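Local coordinates for protein Ras-3 from Cryphonectria parasitica (Cryphonectria parasitica, PDB 4KU4) that belongs to the Ras family of small P-loop proteins and here holds guanosine-5'-diphosphate together with a magnesium ion, at residues G26-T31 against T42-L47; V32-H37 against A185-V190. One frame throughout, in Å; residues are numbered along the deposited sequence.

Contact 1: residues G26-T31 against T42-L47. With MG (magnesium ion), chain D; GDP (guanosine-5'-diphosphate), chain C.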
loop_
_atom_site.group_PDB
_atom_site.type_symbol
_atom_site.label_atom_id
_atom_site.label_comp_id
_atom_site.label_asym_id
_atom_site.label_seq_id
_atom_site.Cartn_x
_atom_site.Cartn_y
_atom_site.Cartn_z
ATOM N N GLY A 26 8.073 -0.909 -6.519
ATOM C CA GLY A 26 8.634 -0.230 -5.367
ATOM C C GLY A 26 8.071 -0.693 -4.035
ATOM O O GLY A 26 8.191 0.030 -3.044
ATOM N N LYS A 27 7.446 -1.868 -3.995
ATOM C CA LYS A 27 6.870 -2.371 -2.738
ATOM C C LYS A 27 7.890 -2.441 -1.595
ATOM O O LYS A 27 7.710 -1.825 -0.528
ATOM C CB LYS A 27 6.205 -3.736 -2.934
ATOM C CG LYS A 27 5.035 -3.738 -3.919
ATOM C CD LYS A 27 4.381 -5.105 -4.005
ATOM C CE LYS A 27 5.341 -6.173 -4.566
ATOM N NZ LYS A 27 5.805 -5.804 -5.934
ATOM N N THR A 28 8.958 -3.207 -1.809
ATOM C CA THR A 28 10.001 -3.358 -0.800
ATOM C C THR A 28 10.631 -2.026 -0.396
ATOM O O THR A 28 10.818 -1.759 0.798
ATOM C CB THR A 28 11.109 -4.302 -1.287
ATOM O OG1 THR A 28 10.552 -5.594 -1.545
ATOM C CG2 THR A 28 12.194 -4.427 -0.205
ATOM N N SER A 29 10.944 -1.199 -1.392
ATOM C CA SER A 29 11.559 0.110 -1.169
ATOM C C SER A 29 10.675 1.007 -0.289
ATOM O O SER A 29 11.164 1.644 0.647
ATOM C CB SER A 29 11.881 0.793 -2.510
ATOM O OG SER A 29 12.865 0.054 -3.222
ATOM N N LEU A 30 9.376 1.016 -0.572
ATOM C CA LEU A 30 8.421 1.781 0.227
ATOM C C LEU A 30 8.414 1.311 1.680
ATOM O O LEU A 30 8.435 2.120 2.601
ATOM C CB LEU A 30 7.012 1.665 -0.363
ATOM C CG LEU A 30 6.705 2.512 -1.593
ATOM C CD1 LEU A 30 5.440 1.999 -2.265
ATOM C CD2 LEU A 30 6.552 3.976 -1.221
ATOM N N THR A 31 8.380 -0.005 1.872
ATOM C CA THR A 31 8.264 -0.583 3.205
ATOM C C THR A 31 9.533 -0.353 4.025
ATOM O O THR A 31 9.464 -0.068 5.212
ATOM C CB THR A 31 7.977 -2.096 3.143
ATOM O OG1 THR A 31 6.863 -2.357 2.277
ATOM C CG2 THR A 31 7.649 -2.628 4.522
ATOM N N THR A 42 19.075 -0.051 0.277
ATOM C CA THR A 42 19.406 -1.257 -0.487
ATOM C C THR A 42 18.769 -2.562 -0.012
ATOM O O THR A 42 18.796 -3.551 -0.749
ATOM C CB THR A 42 20.933 -1.505 -0.567
ATOM O OG1 THR A 42 21.471 -1.635 0.756
ATOM C CG2 THR A 42 21.649 -0.384 -1.327
ATOM N N TYR A 43 18.221 -2.586 1.202
ATOM C CA TYR A 43 17.726 -3.843 1.766
ATOM C C TYR A 43 16.660 -4.489 0.892
ATOM O O TYR A 43 15.629 -3.887 0.608
ATOM C CB TYR A 43 17.213 -3.654 3.199
ATOM C CG TYR A 43 16.959 -4.975 3.894
ATOM C CD1 TYR A 43 18.024 -5.734 4.386
ATOM C CD2 TYR A 43 15.663 -5.458 4.070
ATOM C CE1 TYR A 43 17.797 -6.950 4.995
ATOM C CE2 TYR A 43 15.430 -6.655 4.697
ATOM C CZ TYR A 43 16.504 -7.401 5.154
ATOM O OH TYR A 43 16.292 -8.600 5.783
ATOM N N ASP A 44 16.920 -5.716 0.447
ATOM C CA ASP A 44 16.016 -6.379 -0.500
ATOM C C ASP A 44 16.229 -7.885 -0.537
ATOM O O ASP A 44 16.747 -8.407 -1.526
ATOM C CB ASP A 44 16.219 -5.837 -1.921
ATOM C CG ASP A 44 15.206 -6.396 -2.908
ATOM O OD1 ASP A 44 14.140 -6.860 -2.455
ATOM O OD2 ASP A 44 15.468 -6.368 -4.132
ATOM N N PRO A 45 15.818 -8.591 0.523
ATOM C CA PRO A 45 16.124 -10.025 0.586
ATOM C C PRO A 45 15.332 -10.840 -0.436
ATOM O O PRO A 45 14.194 -10.516 -0.774
ATOM C CB PRO A 45 15.715 -10.410 2.013
ATOM C CG PRO A 45 14.728 -9.389 2.417
ATOM C CD PRO A 45 15.149 -8.111 1.746
ATOM N N THR A 46 15.948 -11.907 -0.927
ATOM C CA THR A 46 15.323 -12.754 -1.941
ATOM C C THR A 46 13.977 -13.289 -1.444
ATOM O O THR A 46 13.000 -13.366 -2.191
ATOM C CB THR A 46 16.296 -13.871 -2.357
ATOM O OG1 THR A 46 17.465 -13.260 -2.926
ATOM C CG2 THR A 46 15.668 -14.809 -3.379
ATOM N N LEU A 47 13.925 -13.628 -0.168
ATOM C CA LEU A 47 12.675 -13.995 0.470
ATOM C C LEU A 47 12.149 -12.783 1.248
ATOM O O LEU A 47 12.822 -12.284 2.145
ATOM C CB LEU A 47 12.918 -15.199 1.377
ATOM C CG LEU A 47 12.198 -15.319 2.709
ATOM C CD1 LEU A 47 11.070 -16.322 2.612
HETATM MG MG MG D . 10.079 -6.603 -3.431
HETATM P PB GDP C . 9.267 -4.304 -5.811
HETATM O O1B GDP C . 9.520 -4.709 -4.378
HETATM O O2B GDP C . 7.831 -3.807 -5.951
HETATM O O3B GDP C . 9.519 -5.469 -6.746
HETATM O O3A GDP C . 10.263 -3.080 -6.178
HETATM P PA GDP C . 11.674 -2.699 -5.456
HETATM O O1A GDP C . 11.468 -2.036 -4.111
HETATM O O2A GDP C . 12.608 -3.879 -5.346
HETATM O "O5'" GDP C . 12.262 -1.596 -6.457
HETATM C "C5'" GDP C . 12.505 -1.963 -7.818
HETATM C "C4'" GDP C . 13.434 -0.917 -8.413
HETATM O "O4'" GDP C . 12.754 0.320 -8.354
HETATM C "C3'" GDP C . 14.716 -0.742 -7.624
HETATM O "O3'" GDP C . 15.809 -0.509 -8.532
HETATM C "C2'" GDP C . 14.465 0.506 -6.813
HETATM O "O2'" GDP C . 15.671 1.213 -6.531
HETATM C "C1'" GDP C . 13.563 1.298 -7.739
HETATM N N9 GDP C . 12.643 2.207 -7.026
HETATM C C8 GDP C . 11.724 1.869 -6.099
HETATM N N7 GDP C . 11.044 2.964 -5.686
HETATM C C5 GDP C . 11.526 4.017 -6.369
HETATM C C6 GDP C . 11.265 5.463 -6.420
HETATM O O6 GDP C . 10.390 5.972 -5.700
HETATM N N1 GDP C . 11.985 6.207 -7.272
HETATM C C2 GDP C . 12.935 5.697 -8.056
HETATM N N2 GDP C . 13.614 6.541 -8.871
HETATM N N3 GDP C . 13.237 4.374 -8.062
HETATM C C4 GDP C . 12.577 3.516 -7.250
HETATM O O HOH W 1 12.145 -6.243 -4.085
HETATM O O HOH W 2 9.681 -7.683 -5.315
HETATM O O HOH W 3 10.910 -8.360 -2.515
HETATM O O HOH W 4 8.036 -6.845 -2.776
#
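Thr-28 contributes most to this small contact by turning its methyl to the 42-47 loop and its hydroxyl to the magnesium ion. CG2 rests 3.6 Å from the carbonyl O of Tyr-43 and lies almost as close to carboxylate atom OD1 of Asp-44, whose side chain crosses that of Thr-28 at about a right angle. With OG1 beside the backbone N (chi1 -61°), the hydroxyl reaches the ion at 2.2 Å and also bonds to Asp-68. O1B of guanosine-5'-diphosphate and four waters complete an octahedral shell, with O1B opposite water 3 and Thr-28 OG1 opposite water 2. The backbone N of Thr-28 meets the same O1B at 3.0 Å, nearly straight at 171°, so the metal and an N-H grip one phosphate oxygen.

Asp-44 serves as a second-shell residue. With CG anti to the backbone N (chi1 -174°), its carboxylate swings toward the metal site, where OD1 lies 2.6 Å from metal-bound water 1. That water can donate to OD1 or to O2A of the nucleotide; with more acceptors in reach than protons, the two probably share it. The magnesium ion probably softens the repulsion between carboxylate and phosphates. Lys-27 NZ bonds to O2B at 2.8 Å and to Gly-21 O, as expected of a P-loop lysine.

Tyr-43 adds mainly backbone here; its OH bonds to Asp-49. The 42-47 loop corresponds to the first switch region of Ras proteins, and its Thr-46 stays away from the metal, consistent with the diphosphate-bound form. Gly-26 is the N-cap of helix 27-35, which packs Leu-30 on Val-143 of strand 140-145, while Tyr-43 and Pro-45 lean on Tyr-51 of strand 50-57, into which the loop leads.

Contact 2: residues V32-H37 against A185-V190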
loop_
_atom_site.group_PDB
_atom_site.type_symbol
_atom_site.label_atom_id
_atom_site.label_comp_id
_atom_site.label_asym_id
_atom_site.label_seq_id
_atom_site.Cartn_x
_atom_site.Cartn_y
_atom_site.Cartn_z
ATOM N N VAL A 32 10.685 -0.508 3.386
ATOM C CA VAL A 32 11.983 -0.305 4.032
ATOM C C VAL A 32 12.169 1.175 4.389
ATOM O O VAL A 32 12.664 1.519 5.462
ATOM C CB VAL A 32 13.120 -0.811 3.099
ATOM C CG1 VAL A 32 14.470 -0.359 3.591
ATOM C CG2 VAL A 32 13.064 -2.327 2.978
ATOM N N ASN A 33 11.726 2.051 3.500
ATOM C CA ASN A 33 11.725 3.484 3.787
ATOM C C ASN A 33 10.823 3.832 4.967
ATOM O O ASN A 33 11.264 4.473 5.919
ATOM C CB ASN A 33 11.349 4.294 2.540
ATOM C CG ASN A 33 11.419 5.799 2.776
ATOM O OD1 ASN A 33 10.417 6.443 3.130
ATOM N ND2 ASN A 33 12.603 6.369 2.581
ATOM N N LEU A 34 9.563 3.398 4.908
ATOM C CA LEU A 34 8.609 3.668 5.958
ATOM C C LEU A 34 9.115 3.238 7.329
ATOM O O LEU A 34 8.972 3.976 8.294
ATOM C CB LEU A 34 7.289 2.970 5.674
ATOM C CG LEU A 34 6.266 3.071 6.799
ATOM C CD1 LEU A 34 5.628 4.464 6.802
ATOM C CD2 LEU A 34 5.226 1.986 6.628
ATOM N N THR A 35 9.692 2.038 7.404
ATOM C CA THR A 35 10.077 1.454 8.682
ATOM C C THR A 35 11.463 1.864 9.168
ATOM O O THR A 35 11.874 1.458 10.246
ATOM C CB THR A 35 9.969 -0.078 8.658
ATOM O OG1 THR A 35 10.873 -0.597 7.678
ATOM C CG2 THR A 35 8.550 -0.504 8.333
ATOM N N LYS A 36 12.164 2.680 8.388
ATOM C CA LYS A 36 13.460 3.215 8.807
ATOM C C LYS A 36 14.463 2.086 9.024
ATOM O O LYS A 36 15.270 2.116 9.955
ATOM C CB LYS A 36 13.305 4.076 10.068
ATOM C CG LYS A 36 12.213 5.151 9.978
ATOM C CD LYS A 36 12.768 6.469 9.444
ATOM C CE LYS A 36 11.646 7.459 9.143
ATOM N NZ LYS A 36 10.748 7.635 10.328
ATOM N N HIS A 37 14.405 1.089 8.146
ATOM C CA HIS A 37 15.288 -0.076 8.201
ATOM C C HIS A 37 16.739 0.388 8.021
ATOM O O HIS A 37 16.983 1.404 7.369
ATOM C CB HIS A 37 14.883 -1.049 7.083
ATOM C CG HIS A 37 15.437 -2.434 7.236
ATOM N ND1 HIS A 37 16.735 -2.758 6.910
ATOM C CD2 HIS A 37 14.858 -3.578 7.662
ATOM C CE1 HIS A 37 16.936 -4.041 7.141
ATOM N NE2 HIS A 37 15.809 -4.568 7.584
ATOM N N ALA A 185 1.048 7.871 2.697
ATOM C CA ALA A 185 0.450 6.760 1.971
ATOM C C ALA A 185 0.033 5.636 2.919
ATOM O O ALA A 185 -1.125 5.218 2.910
ATOM C CB ALA A 185 1.403 6.251 0.942
ATOM N N PHE A 186 0.974 5.141 3.723
ATOM C CA PHE A 186 0.675 4.065 4.666
ATOM C C PHE A 186 -0.337 4.476 5.732
ATOM O O PHE A 186 -1.237 3.704 6.068
ATOM C CB PHE A 186 1.946 3.567 5.366
ATOM C CG PHE A 186 2.817 2.696 4.506
ATOM C CD1 PHE A 186 2.597 1.326 4.445
ATOM C CD2 PHE A 186 3.878 3.231 3.787
ATOM C CE1 PHE A 186 3.391 0.516 3.671
ATOM C CE2 PHE A 186 4.683 2.410 3.012
ATOM C CZ PHE A 186 4.431 1.049 2.953
ATOM N N PHE A 187 -0.179 5.676 6.292
ATOM C CA PHE A 187 -1.081 6.090 7.356
ATOM C C PHE A 187 -2.500 6.347 6.834
ATOM O O PHE A 187 -3.457 6.331 7.600
ATOM C CB PHE A 187 -0.563 7.345 8.065
ATOM C CG PHE A 187 0.755 7.165 8.755
ATOM C CD1 PHE A 187 1.367 5.924 8.844
ATOM C CD2 PHE A 187 1.383 8.254 9.329
ATOM C CE1 PHE A 187 2.584 5.774 9.488
ATOM C CE2 PHE A 187 2.599 8.113 9.974
ATOM C CZ PHE A 187 3.196 6.869 10.058
ATOM N N SER A 188 -2.635 6.566 5.531
ATOM C CA SER A 188 -3.936 6.900 4.965
ATOM C C SER A 188 -4.983 5.827 5.233
ATOM O O SER A 188 -6.146 6.140 5.477
ATOM C CB SER A 188 -3.837 7.211 3.461
ATOM O OG SER A 188 -3.552 6.048 2.689
ATOM N N VAL A 189 -4.578 4.561 5.199
ATOM C CA VAL A 189 -5.561 3.499 5.373
ATOM C C VAL A 189 -5.914 3.307 6.840
ATOM O O VAL A 189 -7.031 2.903 7.174
ATOM C CB VAL A 189 -5.112 2.180 4.732
ATOM C CG1 VAL A 189 -5.319 2.244 3.209
ATOM C CG2 VAL A 189 -3.673 1.863 5.078
ATOM N N VAL A 190 -4.970 3.610 7.721
ATOM C CA VAL A 190 -5.273 3.615 9.146
ATOM C C VAL A 190 -6.262 4.739 9.459
ATOM O O VAL A 190 -7.237 4.537 10.187
ATOM C CB VAL A 190 -4.011 3.825 10.003
ATOM C CG1 VAL A 190 -4.409 3.990 11.488
ATOM C CG2 VAL A 190 -3.017 2.663 9.789
#
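Leu-34 sets its CD2 methyl squarely over the ring of Phe-186, 3.3 Å from the ring centroid and only 14° off the normal, a close CH-pi contact. CD2 touches all six ring carbons, from CG at 3.3 Å to CZ at 3.9 Å, so the packing here is tight. The leucine chain extends to the neighbouring helix because CG is anti to its N (chi1 174°), while Phe-186 folds its ring to the side of its own backbone N and presents a face. The other leucine branch touches the same ring near its CB end, CD1 lying 3.7 Å from Phe-186 CD2.

Packing is looser beyond that branch: Leu-34 CD1 meets Phe-187 CE1 obliquely at 4.3 Å. Phe-187 also packs on Leu-64 of strand 60-67 and on Cys-55 and Ile-57 of strand 50-57. On the solvent side lies the helix end, where Lys-36 closes the last turn of 27-35 in a Schellman motif, with a positive phi. Lys-36 is exposed, and its NZ forms a long, weak ion pair with Glu-183. The carbonyl O of Leu-34 accepts from Arg-53 NH2 of strand 50-57.

Leu-34 also packs on Ile-66, and Val-190 on Leu-64, both of strand 60-67. The helix after the P-loop and the C-terminal helix thus lie together over one face of the sheet, the layered alpha/beta packing of the Ras-type G domain.

Both contacts use helix 27-35, contact 1 at its N-terminal end and contact 2 near its C-terminal end, with centres about 13 Å apart. Contact 1 is partly buried and polar at the nucleotide site: it joins the helix to a loop with little direct touching, through a metal ion and water. Contact 2 is a buried apolar contact between two helices, bringing together segments 148 residues apart. They meet directly. The His-37 and Tyr-43 rings stack, joining segments 32-37 and 42-47, while Phe-186 of contact 2 also reaches the helix backbone at Leu-30 and Thr-31, linking core packing to the P-loop helix.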